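Local coordinates for protein metazoan TIR-STING fusion (Crassostrea gigas, PDB 6WT6) that joins a TIR domain to a STING ligand-binding domain in a single chain, a fusion of two domain families linked with innate immune signalling, at residues K259-Y263 / F274-E278. Numbering follows the deposited sequence.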
ATOM      1  N   LYS A 259     -13.861  16.599  13.444  1.00 66.31           N
ATOM      2  CA  LYS A 259     -13.401  17.817  14.104  1.00 67.29           C
ATOM      3  C   LYS A 259     -11.883  17.955  14.037  1.00 64.96           C
ATOM      4  O   LYS A 259     -11.147  17.101  14.536  1.00 67.14           O
ATOM      5  CB  LYS A 259     -13.864  17.841  15.563  1.00 69.73           C
ATOM      6  CG  LYS A 259     -15.375  17.844  15.752  1.00 72.30           C
ATOM      7  CD  LYS A 259     -15.738  17.694  17.227  1.00 74.36           C
ATOM      8  CE  LYS A 259     -15.428  16.294  17.752  1.00 74.41           C
ATOM      9  NZ  LYS A 259     -16.406  15.279  17.261  1.00 75.04           N
ATOM     10  N   ASN A 260     -11.417  19.035  13.414  1.00 60.31           N
ATOM     11  CA  ASN A 260      -9.996  19.340  13.312  1.00 54.39           C
ATOM     12  C   ASN A 260      -9.617  20.387  14.349  1.00 51.63           C
ATOM     13  O   ASN A 260     -10.352  21.352  14.564  1.00 54.58           O
ATOM     14  CB  ASN A 260      -9.644  19.845  11.912  1.00 53.16           C
ATOM     15  CG  ASN A 260      -9.831  18.790  10.853  1.00 52.24           C
ATOM     16  OD1 ASN A 260      -8.892  18.083  10.492  1.00 48.77           O
ATOM     17  ND2 ASN A 260     -11.054  18.668  10.352  1.00 55.17           N
ATOM     18  N   THR A 261      -8.456  20.204  14.968  1.00 47.07           N
ATOM     19  CA  THR A 261      -8.075  20.994  16.131  1.00 42.68           C
ATOM     20  C   THR A 261      -7.308  22.254  15.738  1.00 36.24           C
ATOM     21  O   THR A 261      -6.511  22.249  14.795  1.00 30.36           O
ATOM     22  CB  THR A 261      -7.237  20.143  17.083  1.00 44.94           C
ATOM     23  OG1 THR A 261      -7.947  18.933  17.372  1.00 50.10           O
ATOM     24  CG2 THR A 261      -6.988  20.879  18.384  1.00 46.25           C
ATOM     25  N   ILE A 262      -7.552  23.335  16.479  1.00 36.55           N
ATOM     26  CA  ILE A 262      -6.877  24.611  16.279  1.00 35.78           C
ATOM     27  C   ILE A 262      -5.876  24.816  17.405  1.00 37.79           C
ATOM     28  O   ILE A 262      -6.204  24.631  18.584  1.00 40.83           O
ATOM     29  CB  ILE A 262      -7.876  25.778  16.223  1.00 37.32           C
ATOM     30  CG1 ILE A 262      -8.977  25.484  15.200  1.00 35.03           C
ATOM     31  CG2 ILE A 262      -7.152  27.068  15.870  1.00 40.35           C
ATOM     32  CD1 ILE A 262      -8.457  25.284  13.799  1.00 31.63           C
ATOM     33  N   TYR A 263      -4.659  25.197  17.044  1.00 36.32           N
ATOM     34  CA  TYR A 263      -3.620  25.496  18.012  1.00 34.94           C
ATOM     35  C   TYR A 263      -3.127  26.920  17.809  1.00 33.83           C
ATOM     36  O   TYR A 263      -3.377  27.550  16.776  1.00 34.06           O
ATOM     37  CB  TYR A 263      -2.442  24.521  17.903  1.00 32.10           C
ATOM     38  CG  TYR A 263      -2.804  23.075  18.144  1.00 36.78           C
ATOM     39  CD1 TYR A 263      -2.767  22.534  19.420  1.00 37.31           C
ATOM     40  CD2 TYR A 263      -3.175  22.246  17.091  1.00 34.02           C
ATOM     41  CE1 TYR A 263      -3.091  21.213  19.647  1.00 36.39           C
ATOM     42  CE2 TYR A 263      -3.500  20.920  17.309  1.00 36.86           C
ATOM     43  CZ  TYR A 263      -3.453  20.410  18.590  1.00 36.75           C
ATOM     44  OH  TYR A 263      -3.775  19.095  18.823  1.00 40.42           O
ATOM     45  N   PHE A 274      -2.154  31.200  14.574  1.00 38.07           N
ATOM     46  CA  PHE A 274      -3.105  30.111  14.713  1.00 34.99           C
ATOM     47  C   PHE A 274      -3.027  29.173  13.515  1.00 33.85           C
ATOM     48  O   PHE A 274      -2.744  29.592  12.388  1.00 33.12           O
ATOM     49  CB  PHE A 274      -4.535  30.646  14.852  1.00 35.15           C
ATOM     50  CG  PHE A 274      -4.785  31.412  16.122  1.00 31.41           C
ATOM     51  CD1 PHE A 274      -4.467  32.757  16.208  1.00 36.38           C
ATOM     52  CD2 PHE A 274      -5.360  30.793  17.222  1.00 26.41           C
ATOM     53  CE1 PHE A 274      -4.703  33.473  17.370  1.00 35.47           C
ATOM     54  CE2 PHE A 274      -5.603  31.505  18.390  1.00 32.96           C
ATOM     55  CZ  PHE A 274      -5.271  32.846  18.462  1.00 32.88           C
ATOM     56  N   PHE A 275      -3.290  27.894  13.765  1.00 29.72           N
ATOM     57  CA  PHE A 275      -3.268  26.926  12.682  1.00 29.07           C
ATOM     58  C   PHE A 275      -4.122  25.724  13.054  1.00 31.29           C
ATOM     59  O   PHE A 275      -4.201  25.338  14.225  1.00 30.76           O
ATOM     60  CB  PHE A 275      -1.834  26.480  12.363  1.00 30.74           C
ATOM     61  CG  PHE A 275      -1.140  25.765  13.497  1.00 33.07           C
ATOM     62  CD1 PHE A 275      -0.546  26.476  14.533  1.00 30.31           C
ATOM     63  CD2 PHE A 275      -1.065  24.381  13.517  1.00 33.02           C
ATOM     64  CE1 PHE A 275       0.100  25.817  15.569  1.00 30.99           C
ATOM     65  CE2 PHE A 275      -0.418  23.717  14.550  1.00 31.13           C
ATOM     66  CZ  PHE A 275       0.165  24.435  15.576  1.00 29.42           C
ATOM     67  N   ALA A 276      -4.773  25.153  12.043  1.00 29.37           N
ATOM     68  CA  ALA A 276      -5.328  23.816  12.170  1.00 29.90           C
ATOM     69  C   ALA A 276      -4.230  22.812  11.858  1.00 28.26           C
ATOM     70  O   ALA A 276      -3.558  22.920  10.828  1.00 26.41           O
ATOM     71  CB  ALA A 276      -6.514  23.623  11.231  1.00 31.92           C
ATOM     72  N   GLY A 277      -4.031  21.851  12.742  1.00 23.58           N
ATOM     73  CA  GLY A 277      -2.921  20.929  12.587  1.00 24.87           C
ATOM     74  C   GLY A 277      -3.203  19.582  13.213  1.00 25.26           C
ATOM     75  O   GLY A 277      -3.960  19.465  14.184  1.00 28.27           O
ATOM     76  N   GLU A 278      -2.571  18.556  12.652  1.00 20.15           N
ATOM     77  CA  GLU A 278      -2.660  17.207  13.185  1.00 22.41           C
ATOM     78  C   GLU A 278      -1.543  16.377  12.573  1.00 24.89           C
ATOM     79  O   GLU A 278      -0.931  16.764  11.574  1.00 25.07           O
ATOM     80  CB  GLU A 278      -4.027  16.582  12.896  1.00 24.85           C
ATOM     81  CG  GLU A 278      -4.325  16.424  11.411  1.00 25.89           C
ATOM     82  CD  GLU A 278      -5.788  16.128  11.136  1.00 30.53           C
ATOM     83  OE1 GLU A 278      -6.646  16.673  11.859  1.00 30.91           O
ATOM     84  OE2 GLU A 278      -6.078  15.347  10.202  1.00 29.75           O
TER
HETATM   85  O   HOH W   1      -4.656  17.487  16.061  1.00 45.09           O
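Tyr263 lays its CB over one face of the Phe275 ring, 3.9 Å from the ring centroid, in a CH-pi contact. The two rings are nearly parallel, planes 28° apart, but offset so strongly that little of one ring lies over the other. Phe275 gets there with CG between its own backbone N and carbonyl carbon (chi1 63°), which swings the ring across to the neighbouring strand. At the tyrosine's edge, in plane, sit Gly277 O, 3.5 Å from Tyr263 CE2, and a water that donates to Gly277 O and meets Tyr263 OH only weakly; the hydroxyl's stronger partner is Ser229.

On the face opposite Tyr263 and Phe275, Ile262 packs its CD1 on Ala276 CB at 3.6 Å, and its CG2 lies at the edge of the Phe274 ring. Near the start of strand 260-266, the flat ends of Asn260 and Glu278 lie close with planes nearly parallel, and Glu278 OE2 is hydrogen-bonded to Tyr187 OH, on helix 176-204.

The backbones run antiparallel with a marked twist. Tyr263 and Phe275 form a hydrogen-bonded pair: Tyr263 N reaches Phe275 O at 2.9 Å, almost straight at 175°, and Phe275 N returns to Tyr263 O at 3.0 Å. Gly277 N to Thr261 O, 3.2 Å, extends the pairing past the non-hydrogen-bonded pair Ile262 and Ala276.

This is the beta hairpin of strands 260-266 and 272-279 in the STING domain's mixed sheet. Strand 238-243 runs antiparallel beside 260-266, and strand 212-221 parallel beside 272-279; Trp202 of helix 176-204 packs against Ile262.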